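PDB 4PYS: beta-N-acetylhexosaminidase from Bacteroides fragilis, which probably hydrolyses terminal, beta-linked N-acetylhexosamine residues from glycans, as a glycoside hydrolase of family 20 with a TIM-barrel catalytic domain. Local coordinates for residues E410-Y413 with L414-S418; L457-Q460 with M461-G465. All coordinates share one frame; numbering follows the deposited sequence. Where two conformers were deposited one is given.

Contact 1 (E410-Y413 with L414-S418)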
ATOM      1  N   GLU A 410     -12.814 -12.318 -12.121  1.00 19.41           N
ATOM      2  CA  GLU A 410     -13.606 -13.357 -11.460  1.00 19.93           C
ATOM      3  C   GLU A 410     -12.802 -14.091 -10.398  1.00 22.77           C
ATOM      4  O   GLU A 410     -13.324 -14.385  -9.325  1.00 20.96           O
ATOM      5  CB  GLU A 410     -14.175 -14.372 -12.472  1.00 25.62           C
ATOM      6  CG  GLU A 410     -15.535 -13.998 -13.028  1.00 29.86           C
ATOM      7  CD  GLU A 410     -16.189 -15.116 -13.843  1.00 32.28           C
ATOM      8  OE1 GLU A 410     -16.845 -14.796 -14.847  1.00 46.15           O
ATOM      9  OE2 GLU A 410     -16.053 -16.302 -13.472  1.00 36.05           O
ATOM     10  N   ASP A 411     -11.537 -14.402 -10.687  1.00 21.26           N
ATOM     11  CA  ASP A 411     -10.721 -15.107  -9.705  1.00 22.56           C
ATOM     12  C   ASP A 411     -10.560 -14.262  -8.447  1.00 20.32           C
ATOM     13  O   ASP A 411     -10.743 -14.758  -7.330  1.00 21.75           O
ATOM     14  CB  ASP A 411      -9.332 -15.461 -10.275  1.00 20.04           C
ATOM     15  CG  ASP A 411      -9.403 -16.428 -11.436  1.00 28.07           C
ATOM     16  OD1 ASP A 411     -10.160 -17.429 -11.354  1.00 29.88           O
ATOM     17  OD2 ASP A 411      -8.688 -16.195 -12.439  1.00 27.58           O
ATOM     18  N   VAL A 412     -10.219 -12.988  -8.611  1.00 17.78           N
ATOM     19  CA  VAL A 412      -9.976 -12.178  -7.419  1.00 17.49           C
ATOM     20  C   VAL A 412     -11.284 -11.973  -6.651  1.00 20.28           C
ATOM     21  O   VAL A 412     -11.317 -12.096  -5.429  1.00 19.45           O
ATOM     22  CB  VAL A 412      -9.232 -10.844  -7.715  1.00 27.35           C
ATOM     23  CG1 VAL A 412      -9.896 -10.071  -8.818  1.00 29.50           C
ATOM     24  CG2 VAL A 412      -9.126  -9.994  -6.445  1.00 22.42           C
ATOM     25  N   TYR A 413     -12.379 -11.727  -7.361  1.00 18.72           N
ATOM     26  CA  TYR A 413     -13.642 -11.471  -6.669  1.00 18.63           C
ATOM     27  C   TYR A 413     -14.216 -12.699  -5.965  1.00 20.73           C
ATOM     28  O   TYR A 413     -14.723 -12.602  -4.840  1.00 21.07           O
ATOM     29  CB  TYR A 413     -14.677 -10.886  -7.642  1.00 20.11           C
ATOM     30  CG  TYR A 413     -15.840 -10.238  -6.909  1.00 19.12           C
ATOM     31  CD1 TYR A 413     -15.709  -8.974  -6.353  1.00 16.96           C
ATOM     32  CD2 TYR A 413     -17.053 -10.893  -6.772  1.00 20.84           C
ATOM     33  CE1 TYR A 413     -16.755  -8.375  -5.669  1.00 20.79           C
ATOM     34  CE2 TYR A 413     -18.115 -10.295  -6.086  1.00 18.14           C
ATOM     35  CZ  TYR A 413     -17.954  -9.044  -5.544  1.00 20.45           C
ATOM     36  OH  TYR A 413     -18.995  -8.437  -4.858  1.00 22.13           O
ATOM     37  N   LEU A 414     -14.113 -13.860  -6.604  1.00 19.47           N
ATOM     38  CA  LEU A 414     -14.831 -15.041  -6.131  1.00 17.47           C
ATOM     39  C   LEU A 414     -13.976 -15.999  -5.304  1.00 23.78           C
ATOM     40  O   LEU A 414     -14.523 -16.796  -4.552  1.00 21.84           O
ATOM     41  CB  LEU A 414     -15.402 -15.829  -7.316  1.00 19.33           C
ATOM     42  CG  LEU A 414     -16.420 -15.126  -8.205  1.00 24.74           C
ATOM     43  CD1 LEU A 414     -16.763 -16.044  -9.382  1.00 23.26           C
ATOM     44  CD2 LEU A 414     -17.657 -14.780  -7.399  1.00 23.12           C
ATOM     45  N   ARG A 415     -12.648 -15.951  -5.455  1.00 18.35           N
ATOM     46  CA  ARG A 415     -11.822 -17.039  -4.917  1.00 17.12           C
ATOM     47  C   ARG A 415     -10.529 -16.564  -4.235  1.00 24.96           C
ATOM     48  O   ARG A 415      -9.548 -17.300  -4.185  1.00 21.28           O
ATOM     49  CB  ARG A 415     -11.504 -18.064  -6.027  1.00 23.74           C
ATOM     50  CG  ARG A 415     -12.704 -18.956  -6.411  1.00 33.04           C
ATOM     51  CD  ARG A 415     -12.414 -19.877  -7.616  1.00 34.26           C
ATOM     52  NE  ARG A 415     -12.175 -19.122  -8.845  1.00 36.77           N
ATOM     53  CZ  ARG A 415     -13.135 -18.699  -9.667  1.00 37.67           C
ATOM     54  NH1 ARG A 415     -14.413 -18.945  -9.400  1.00 33.74           N
ATOM     55  NH2 ARG A 415     -12.821 -18.021 -10.759  1.00 29.54           N
ATOM     56  N   ASN A 416     -10.549 -15.357  -3.683  1.00 20.22           N
ATOM     57  CA  ASN A 416      -9.338 -14.764  -3.086  1.00 17.91           C
ATOM     58  C   ASN A 416      -9.101 -15.275  -1.672  1.00 21.69           C
ATOM     59  O   ASN A 416      -9.888 -14.986  -0.775  1.00 21.61           O
ATOM     60  CB  ASN A 416      -9.501 -13.244  -3.055  1.00 17.30           C
ATOM     61  CG  ASN A 416      -8.229 -12.515  -2.672  1.00 20.06           C
ATOM     62  OD1 ASN A 416      -7.159 -13.116  -2.551  1.00 20.06           O
ATOM     63  ND2 ASN A 416      -8.341 -11.204  -2.482  1.00 17.02           N
ATOM     64  N   PRO A 417      -8.001 -16.018  -1.458  1.00 20.05           N
ATOM     65  CA  PRO A 417      -7.691 -16.513  -0.112  1.00 23.93           C
ATOM     66  C   PRO A 417      -7.514 -15.387   0.906  1.00 22.07           C
ATOM     67  O   PRO A 417      -7.701 -15.623   2.105  1.00 23.34           O
ATOM     68  CB  PRO A 417      -6.352 -17.234  -0.312  1.00 28.26           C
ATOM     69  CG  PRO A 417      -6.346 -17.640  -1.750  1.00 27.19           C
ATOM     70  CD  PRO A 417      -7.027 -16.494  -2.459  1.00 20.77           C
ATOM     71  N   SER A 418      -7.159 -14.193   0.434  1.00 19.08           N
ATOM     72  CA  SER A 418      -6.925 -13.064   1.332  1.00 20.98           C
ATOM     73  C   SER A 418      -8.211 -12.366   1.776  1.00 21.44           C
ATOM     74  O   SER A 418      -8.190 -11.549   2.693  1.00 20.04           O
ATOM     75  CB  SER A 418      -5.955 -12.065   0.704  1.00 22.64           C
ATOM     76  OG  SER A 418      -4.637 -12.582   0.738  1.00 21.17           O
TER
HETATM   77  O   HOH W   1      -9.481 -19.641  -9.283  1.00 45.27           O
HETATM   78  O   HOH W   2     -12.960 -13.915  -2.809  1.00 23.93           O
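Leu-414 N bonds to Glu-410 O (2.9 Å) and Arg-415 N to Asp-411 O, two successive i to i+4 hydrogen bonds near the C-terminal end of helix 409-415. One turn apart, Asp-411 and Arg-415 form a salt bridge. Arg-415 NH2 gives a nearly straight bond to Asp-411 OD1 (2.8 Å, 178° at the hydrogen). The acceptor lies in the guanidinium plane, but OD1 is met on its anti side and 31° out of the carboxylate plane. The two planes are 73° apart. A bend at chi3 folds the arginine back along the helix, and this brings NH2 to the aspartate. Water 1 closes the ring: it accepts from Arg-415 NE (2.8 Å) and donates to Asp-411 OD1. The other carboxylate oxygen, OD2, accepts a hydrogen bond from the backbone N of Asp-408. Leu-414 lies alongside Glu-410, pointing the same way, with Leu-414 CD1 4.2 Å from Glu-410 OE2. Its CD2 also meets the edge of the Tyr-413 ring at CD2 (4.0 Å), while the tyrosine hydroxyl bonds to Glu-468 O. Water 2 accepts from Asn-416 N (2.9 Å) and donates to Tyr-413 O. Asn-416 OD1 receives Ser-418 N in an Asx turn (3.2 Å), the donor standing well above the amide plane. The amide nitrogen has its partner in Gln-460 of helix 453-462. One aspartate oxygen thus holds both the arginine and a water, and the other a backbone N-H. These bonds limit rotation of the carboxylate and would probably favour its charged form.

Contact 2 (L457-Q460 with M461-G465)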
ATOM      1  N   LEU A 457     -10.188  -5.833  -5.122  1.00 15.76           N
ATOM      2  CA  LEU A 457      -9.426  -5.830  -3.869  1.00 15.57           C
ATOM      3  C   LEU A 457      -9.887  -4.700  -2.956  1.00 14.91           C
ATOM      4  O   LEU A 457     -10.088  -4.913  -1.756  1.00 15.76           O
ATOM      5  CB  LEU A 457      -7.918  -5.736  -4.156  1.00 13.72           C
ATOM      6  CG  LEU A 457      -7.376  -6.977  -4.872  1.00 16.39           C
ATOM      7  CD1 LEU A 457      -5.933  -6.780  -5.346  1.00 17.96           C
ATOM      8  CD2 LEU A 457      -7.498  -8.210  -3.975  1.00 17.73           C
ATOM      9  N   ALA A 458     -10.078  -3.505  -3.505  1.00 14.99           N
ATOM     10  CA  ALA A 458     -10.575  -2.376  -2.702  1.00 17.02           C
ATOM     11  C   ALA A 458     -11.947  -2.652  -2.133  1.00 16.31           C
ATOM     12  O   ALA A 458     -12.252  -2.261  -1.010  1.00 15.79           O
ATOM     13  CB  ALA A 458     -10.604  -1.089  -3.527  1.00 21.03           C
ATOM     14  N   GLU A 459     -12.791  -3.323  -2.910  1.00 15.72           N
ATOM     15  CA  GLU A 459     -14.137  -3.674  -2.435  1.00 15.50           C
ATOM     16  C   GLU A 459     -14.041  -4.653  -1.261  1.00 18.30           C
ATOM     17  O   GLU A 459     -14.734  -4.515  -0.243  1.00 16.85           O
ATOM     18  CB  GLU A 459     -14.921  -4.305  -3.595  1.00 19.19           C
ATOM     19  CG  GLU A 459     -16.372  -4.634  -3.280  1.00 20.74           C
ATOM     20  CD  GLU A 459     -17.282  -3.426  -3.365  1.00 27.33           C
ATOM     21  OE1 GLU A 459     -16.773  -2.306  -3.563  1.00 25.40           O
ATOM     22  OE2 GLU A 459     -18.513  -3.590  -3.233  1.00 26.18           O
ATOM     23  N   GLN A 460     -13.178  -5.652  -1.397  1.00 15.36           N
ATOM     24  CA  GLN A 460     -13.002  -6.645  -0.332  1.00 16.60           C
ATOM     25  C   GLN A 460     -12.425  -6.015   0.931  1.00 17.50           C
ATOM     26  O   GLN A 460     -12.780  -6.407   2.047  1.00 20.20           O
ATOM     27  CB  GLN A 460     -12.097  -7.771  -0.851  1.00 18.61           C
ATOM     28  CG  GLN A 460     -12.852  -8.684  -1.839  1.00 15.46           C
ATOM     29  CD  GLN A 460     -11.954  -9.670  -2.549  1.00 20.96           C
ATOM     30  OE1 GLN A 460     -10.732  -9.568  -2.504  1.00 18.70           O
ATOM     31  NE2 GLN A 460     -12.564 -10.630  -3.227  1.00 18.33           N
HETATM   32  N   MSE A 461     -11.554  -5.025   0.754  1.00 15.49           N
HETATM   33  CA  MSE A 461     -10.958  -4.344   1.909  1.00 15.80           C
HETATM   34  C   MSE A 461     -11.959  -3.463   2.632  1.00 18.51           C
HETATM   35  O   MSE A 461     -11.985  -3.417   3.862  1.00 17.17           O
HETATM   36  CB  MSE A 461      -9.812  -3.455   1.440  1.00 15.17           C
HETATM   37  CG  MSE A 461      -8.568  -4.221   0.968  1.00 17.23           C
HETATM   38 SE   MSE A 461      -7.373  -2.974   0.098  0.73 19.81          SE
HETATM   39  CE  MSE A 461      -6.083  -4.276  -0.611  1.00 18.65           C
ATOM     40  N   TRP A 462     -12.756  -2.721   1.871  1.00 17.27           N
ATOM     41  CA  TRP A 462     -13.602  -1.690   2.488  1.00 16.01           C
ATOM     42  C   TRP A 462     -15.043  -2.123   2.778  1.00 16.99           C
ATOM     43  O   TRP A 462     -15.556  -1.934   3.890  1.00 18.61           O
ATOM     44  CB  TRP A 462     -13.612  -0.414   1.609  1.00 16.54           C
ATOM     45  CG  TRP A 462     -14.522   0.631   2.206  1.00 17.56           C
ATOM     46  CD1 TRP A 462     -15.887   0.715   2.069  1.00 19.02           C
ATOM     47  CD2 TRP A 462     -14.136   1.710   3.051  1.00 16.36           C
ATOM     48  NE1 TRP A 462     -16.367   1.787   2.795  1.00 18.18           N
ATOM     49  CE2 TRP A 462     -15.304   2.420   3.401  1.00 18.96           C
ATOM     50  CE3 TRP A 462     -12.903   2.160   3.546  1.00 16.78           C
ATOM     51  CZ2 TRP A 462     -15.284   3.551   4.225  1.00 20.66           C
ATOM     52  CZ3 TRP A 462     -12.880   3.288   4.360  1.00 15.79           C
ATOM     53  CH2 TRP A 462     -14.063   3.973   4.697  1.00 19.11           C
ATOM     54  N   HIS A 463     -15.709  -2.676   1.772  1.00 17.32           N
ATOM     55  CA  HIS A 463     -17.148  -2.949   1.869  1.00 15.99           C
ATOM     56  C   HIS A 463     -17.443  -4.003   2.939  1.00 18.91           C
ATOM     57  O   HIS A 463     -16.703  -4.980   3.080  1.00 20.67           O
ATOM     58  CB  HIS A 463     -17.664  -3.414   0.497  1.00 16.29           C
ATOM     59  CG  HIS A 463     -19.126  -3.767   0.476  1.00 20.56           C
ATOM     60  ND1 HIS A 463     -19.587  -4.957  -0.043  1.00 22.85           N
ATOM     61  CD2 HIS A 463     -20.222  -3.089   0.892  1.00 22.17           C
ATOM     62  CE1 HIS A 463     -20.905  -5.003   0.057  1.00 24.13           C
ATOM     63  NE2 HIS A 463     -21.318  -3.882   0.623  1.00 22.82           N
ATOM     64  N   SER A 464     -18.505  -3.781   3.701  1.00 20.95           N
ATOM     65  CA  SER A 464     -18.997  -4.739   4.688  0.54 23.92           C
ATOM     66  C   SER A 464     -19.250  -6.093   4.018  1.00 26.30           C
ATOM     67  O   SER A 464     -19.516  -6.156   2.812  1.00 25.08           O
ATOM     68  CB  SER A 464     -20.296  -4.227   5.321  0.54 26.25           C
ATOM     69  OG  SER A 464     -20.176  -2.881   5.783  0.54 24.13           O
ATOM     70  N   GLY A 465     -19.193  -7.172   4.795  1.00 23.45           N
ATOM     71  CA  GLY A 465     -19.434  -8.498   4.247  1.00 29.61           C
ATOM     72  C   GLY A 465     -20.914  -8.767   4.023  1.00 26.46           C
ATOM     73  O   GLY A 465     -21.482  -9.660   4.659  1.00 26.76           O
TER
HETATM   74  O   HOH W   3     -16.250  -6.946   1.470  1.00 29.58           O
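The His-463 ring and the Glu-459 carboxylate lie side by side, one helical turn apart, with their planes 33° apart. Glu-459 OE2 comes to the ring obliquely, 3.6 Å from His-463 ND1. The polar ends have other partners: OE2 bonds to Thr-14 OG1, and ND1 to a glycerol that probably came from the crystallisation liquor. The glutamate chain leaves with CG anti to the backbone N (chi1 -176°) and then bends at chi2 (80°). The bend turns the carboxylate toward His-463, and CD packs against His-463 CB at 3.9 Å. The indole of Trp-462 points away from the preceding turn. It meets Tyr-101 edge-to-face and bonds through NE1 to Asp-126 OD1, while its CB sits 3.5 Å from Ala-458 O. On another side of the helix, selenomethionine Met-461 runs back along the turn in an extended chain. Its CG passes Leu-457 O at 3.2 Å, and its CE reaches Leu-457 CB at 4.3 Å. Both side chains also touch strand 428-435. Three backbone bonds carry the turn: Met-461 N to Leu-457 O, Trp-462 N to Ala-458 O, and His-463 N to Glu-459 O (2.9 Å). His-463 is the first residue to leave helical geometry. Water 3 donates to its carbonyl O (2.6 Å) and weakly to Glu-459 O. This is the C-terminal turn of a helix packed on parallel barrel strands 428-435 and 132-138, as expected for the outer helical layer of a TIM barrel.

Contacts 1 and 2 follow one another along the chain, with centres about 12 Å apart. They lie at the C-terminal ends of helices 409-415 and 453-462, which meet through Gln-460 of contact 2. Its OE1 probably accepts from Asn-416 ND2 (2.9 Å), and its NE2 probably donates to Val-412 O (2.9 Å). One buried amide thus uses both ends to tie down a side chain and a carbonyl of contact 1. Leu-457 CD2 adds packing at 3.5 Å from Asn-416 ND2. Both contacts lie within the family 20 catalytic domain. Bound glycerol lies close to both Tyr-413 and His-463; it probably came from the crystallisation liquor and does not identify an active site.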